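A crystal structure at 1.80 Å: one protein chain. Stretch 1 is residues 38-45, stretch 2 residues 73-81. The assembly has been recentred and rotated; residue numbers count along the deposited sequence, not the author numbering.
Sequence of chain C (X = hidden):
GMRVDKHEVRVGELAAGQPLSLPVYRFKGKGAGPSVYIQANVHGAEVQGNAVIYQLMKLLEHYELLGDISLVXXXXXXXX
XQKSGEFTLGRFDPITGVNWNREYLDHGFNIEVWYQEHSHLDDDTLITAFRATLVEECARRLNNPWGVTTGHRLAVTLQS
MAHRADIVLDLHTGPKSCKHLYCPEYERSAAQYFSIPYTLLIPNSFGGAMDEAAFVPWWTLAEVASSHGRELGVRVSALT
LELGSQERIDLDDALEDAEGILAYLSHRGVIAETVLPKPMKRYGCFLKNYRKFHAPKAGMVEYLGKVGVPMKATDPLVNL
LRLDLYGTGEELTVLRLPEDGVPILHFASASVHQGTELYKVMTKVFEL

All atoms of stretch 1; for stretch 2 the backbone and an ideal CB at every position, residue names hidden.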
# COMPACT_ATOMS: atom_id res chain seq x y z
N ILE C 38 15.12 25.25 11.16
CA ILE C 38 13.97 25.11 10.23
C ILE C 38 14.07 23.75 9.56
O ILE C 38 15.15 23.38 9.08
CB ILE C 38 13.97 26.21 9.15
CG1 ILE C 38 14.14 27.59 9.81
CG2 ILE C 38 12.72 26.13 8.25
CD1 ILE C 38 14.13 28.80 8.83
N GLN C 39 12.96 23.01 9.54
CA GLN C 39 12.91 21.72 8.83
C GLN C 39 11.65 21.61 7.99
O GLN C 39 10.67 22.29 8.23
CB GLN C 39 13.03 20.52 9.78
CG GLN C 39 11.88 20.35 10.75
CD GLN C 39 12.03 19.19 11.67
OE1 GLN C 39 13.14 18.79 11.99
NE2 GLN C 39 10.91 18.63 12.09
N ALA C 40 11.70 20.72 7.00
CA ALA C 40 10.59 20.50 6.08
C ALA C 40 10.53 19.02 5.71
O ALA C 40 11.57 18.34 5.67
CB ALA C 40 10.79 21.28 4.77
N ASN C 41 9.32 18.61 5.36
CA ASN C 41 9.05 17.33 4.63
C ASN C 41 9.26 16.09 5.52
O ASN C 41 9.71 15.01 5.05
CB ASN C 41 9.92 17.30 3.34
CG ASN C 41 9.38 16.44 2.17
OD1 ASN C 41 10.10 16.27 1.17
ND2 ASN C 41 8.14 15.95 2.26
N VAL C 42 8.98 16.26 6.82
CA VAL C 42 8.96 15.13 7.74
C VAL C 42 7.84 14.20 7.28
O VAL C 42 7.97 12.95 7.32
CB VAL C 42 8.86 15.58 9.24
CG1 VAL C 42 8.50 14.39 10.18
CG2 VAL C 42 10.21 16.18 9.73
N HIS C 43 6.71 14.78 6.85
CA HIS C 43 5.64 14.02 6.17
C HIS C 43 5.96 14.04 4.67
O HIS C 43 6.03 15.12 4.03
CB HIS C 43 4.26 14.58 6.43
CG HIS C 43 3.76 14.36 7.81
ND1 HIS C 43 3.16 15.35 8.53
CD2 HIS C 43 3.77 13.26 8.61
CE1 HIS C 43 2.78 14.88 9.71
NE2 HIS C 43 3.16 13.62 9.79
N GLY C 44 6.25 12.85 4.13
CA GLY C 44 6.76 12.70 2.74
C GLY C 44 6.03 13.41 1.60
O GLY C 44 6.64 13.85 0.64
N ALA C 45 4.70 13.46 1.66
CA ALA C 45 3.89 14.11 0.62
C ALA C 45 3.92 15.63 0.71
O ALA C 45 3.53 16.30 -0.23
CB ALA C 45 2.44 13.68 0.70
N UNK C 73 15.88 20.64 4.78
CA UNK C 73 14.87 20.22 3.80
C UNK C 73 14.98 18.68 3.71
O UNK C 73 15.96 18.08 4.19
CB UNK C 73 15.08 20.89 2.44
N UNK C 74 13.98 18.03 3.12
CA UNK C 74 14.06 16.60 2.87
C UNK C 74 14.37 15.83 4.13
O UNK C 74 15.22 14.92 4.16
CB UNK C 74 15.12 16.30 1.81
N UNK C 75 13.64 16.20 5.18
CA UNK C 75 13.99 15.71 6.53
C UNK C 75 13.63 14.23 6.82
O UNK C 75 14.02 13.72 7.86
CB UNK C 75 13.29 16.59 7.57
N UNK C 76 12.95 13.57 5.90
CA UNK C 76 12.56 12.16 6.08
C UNK C 76 12.62 11.40 4.77
O UNK C 76 11.59 11.11 4.16
CB UNK C 76 11.15 12.06 6.67
N UNK C 77 13.84 11.03 4.33
CA UNK C 77 13.92 10.37 3.03
C UNK C 77 13.10 9.06 2.92
O UNK C 77 12.55 8.76 1.85
CB UNK C 77 15.39 10.07 2.72
N UNK C 78 12.96 8.31 4.02
CA UNK C 78 12.22 7.04 3.98
C UNK C 78 10.76 7.34 3.62
O UNK C 78 10.15 6.65 2.80
CB UNK C 78 12.31 6.30 5.32
N UNK C 79 10.19 8.39 4.19
CA UNK C 79 8.79 8.75 3.88
C UNK C 79 8.65 9.45 2.54
O UNK C 79 7.69 9.24 1.79
CB UNK C 79 8.22 9.65 4.98
N UNK C 80 9.61 10.34 2.25
CA UNK C 80 9.61 11.09 1.00
C UNK C 80 9.66 10.18 -0.23
O UNK C 80 8.98 10.42 -1.21
CB UNK C 80 10.80 12.06 0.98
N UNK C 81 10.43 9.09 -0.11
CA UNK C 81 10.66 8.21 -1.23
C UNK C 81 9.62 7.08 -1.40
O UNK C 81 9.64 6.29 -2.35
CB UNK C 81 12.05 7.60 -1.08

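Position 73 lies beside the end of the strand, its CA 4.9 Å from the CA of Ala-40, but its CA-to-CB bond points away from stretch 1. With phi -77° and psi 165°, the extended backbone would accept almost any residue, proline included. It is Pro-73, whose ring turns away from the strand.

Position 74 also points away, and its backbone is unusual: phi 54° and psi 47° are left-handed values, easiest for glycine, asparagine or aspartate. The deposited residue is nevertheless Leu-74. Its chain curls back far enough for CD2 to lie 3.9 Å from Asn-41 OD1.

Position 75 faces stretch 1. Its backbone N donates a hydrogen bond to Ala-40 O (N to O, 3.0 Å), which rules out proline. The ideal CB is already tight, 3.1 Å from Ala-40 O, with Val-42 CG2 3.8 Å away, so a small residue suits best: glycine, alanine or perhaps serine. Ala-75 fills the place, its methyl CB packing against Val-42 CG2 at 3.8 Å.

Position 76 points toward the carbonyls of the turn; its ideal CB is 3.4 Å from Val-42 O and 3.7 Å from Asn-41 O. It also directly precedes a helix, where serine, threonine, aspartate or asparagine can cap. The carbonyl of Val-42 calls for a donor, while the helix calls for an acceptor, and an amide offers both. Asn-76 uses ND2 to donate to Val-42 O (2.8 Å, nearly straight at 170°), while OD1 accepts a weak capping bond from the backbone N of position 79 at 3.3 Å.

Positions 77 and 78 have no contact with stretch 1. The first turn of a helix welcomes proline, because its missing N-H is not needed there, and Pro-77 fits phi -59°; at 78 many residues would serve, and Leu-78 is found.

At 79 a CB would point toward stretch 1, 3.9 Å from Gly-44 N and 4.1 Å from Val-42 O. A small residue, alanine or glycine, is the natural guess. Gly-79 lies against Gly-44, its O 3.7 Å from Gly-44 CA.

Position 80 starts sideways, with its CA only 3.7 Å from Gly-44 CA and room for a longer chain to reach Asn-41. Leucine, isoleucine or methionine would suit. Ile-80 brings CD1 to 3.2 Å from Asn-41 OD1, while a water donates to both Ile-80 O and Gly-44 O, each 2.8 Å from the water O.

Position 81 points away and leaves the choice open; it is Asn-81.

Stretch 2 73-81: PLANPLGIN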
# COMPACT_ATOMS: atom_id res chain seq x y z
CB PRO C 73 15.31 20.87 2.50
CG PRO C 73 16.83 20.95 2.66
CD PRO C 73 17.09 21.18 4.13
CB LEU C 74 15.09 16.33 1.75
CG LEU C 74 14.90 17.05 0.41
CD1 LEU C 74 16.16 17.03 -0.45
CD2 LEU C 74 13.66 16.56 -0.38
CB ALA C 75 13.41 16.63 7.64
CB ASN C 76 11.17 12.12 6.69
CG ASN C 76 10.67 10.69 6.95
OD1 ASN C 76 11.46 9.74 6.92
ND2 ASN C 76 9.39 10.56 7.24
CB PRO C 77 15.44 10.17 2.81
CG PRO C 77 16.02 10.23 4.18
CD PRO C 77 15.19 11.22 4.93
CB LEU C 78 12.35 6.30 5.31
CG LEU C 78 11.77 4.88 5.40
CD1 LEU C 78 12.22 3.99 4.33
CD2 LEU C 78 12.15 4.27 6.76
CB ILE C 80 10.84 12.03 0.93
CG1 ILE C 80 10.66 13.15 1.94
CG2 ILE C 80 11.01 12.62 -0.50
CD1 ILE C 80 11.98 13.88 2.31
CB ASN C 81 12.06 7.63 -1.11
CG ASN C 81 13.14 8.64 -1.39
OD1 ASN C 81 12.95 9.57 -2.19
ND2 ASN C 81 14.31 8.44 -0.79
O HOH W 1 7.89 12.95 -1.64
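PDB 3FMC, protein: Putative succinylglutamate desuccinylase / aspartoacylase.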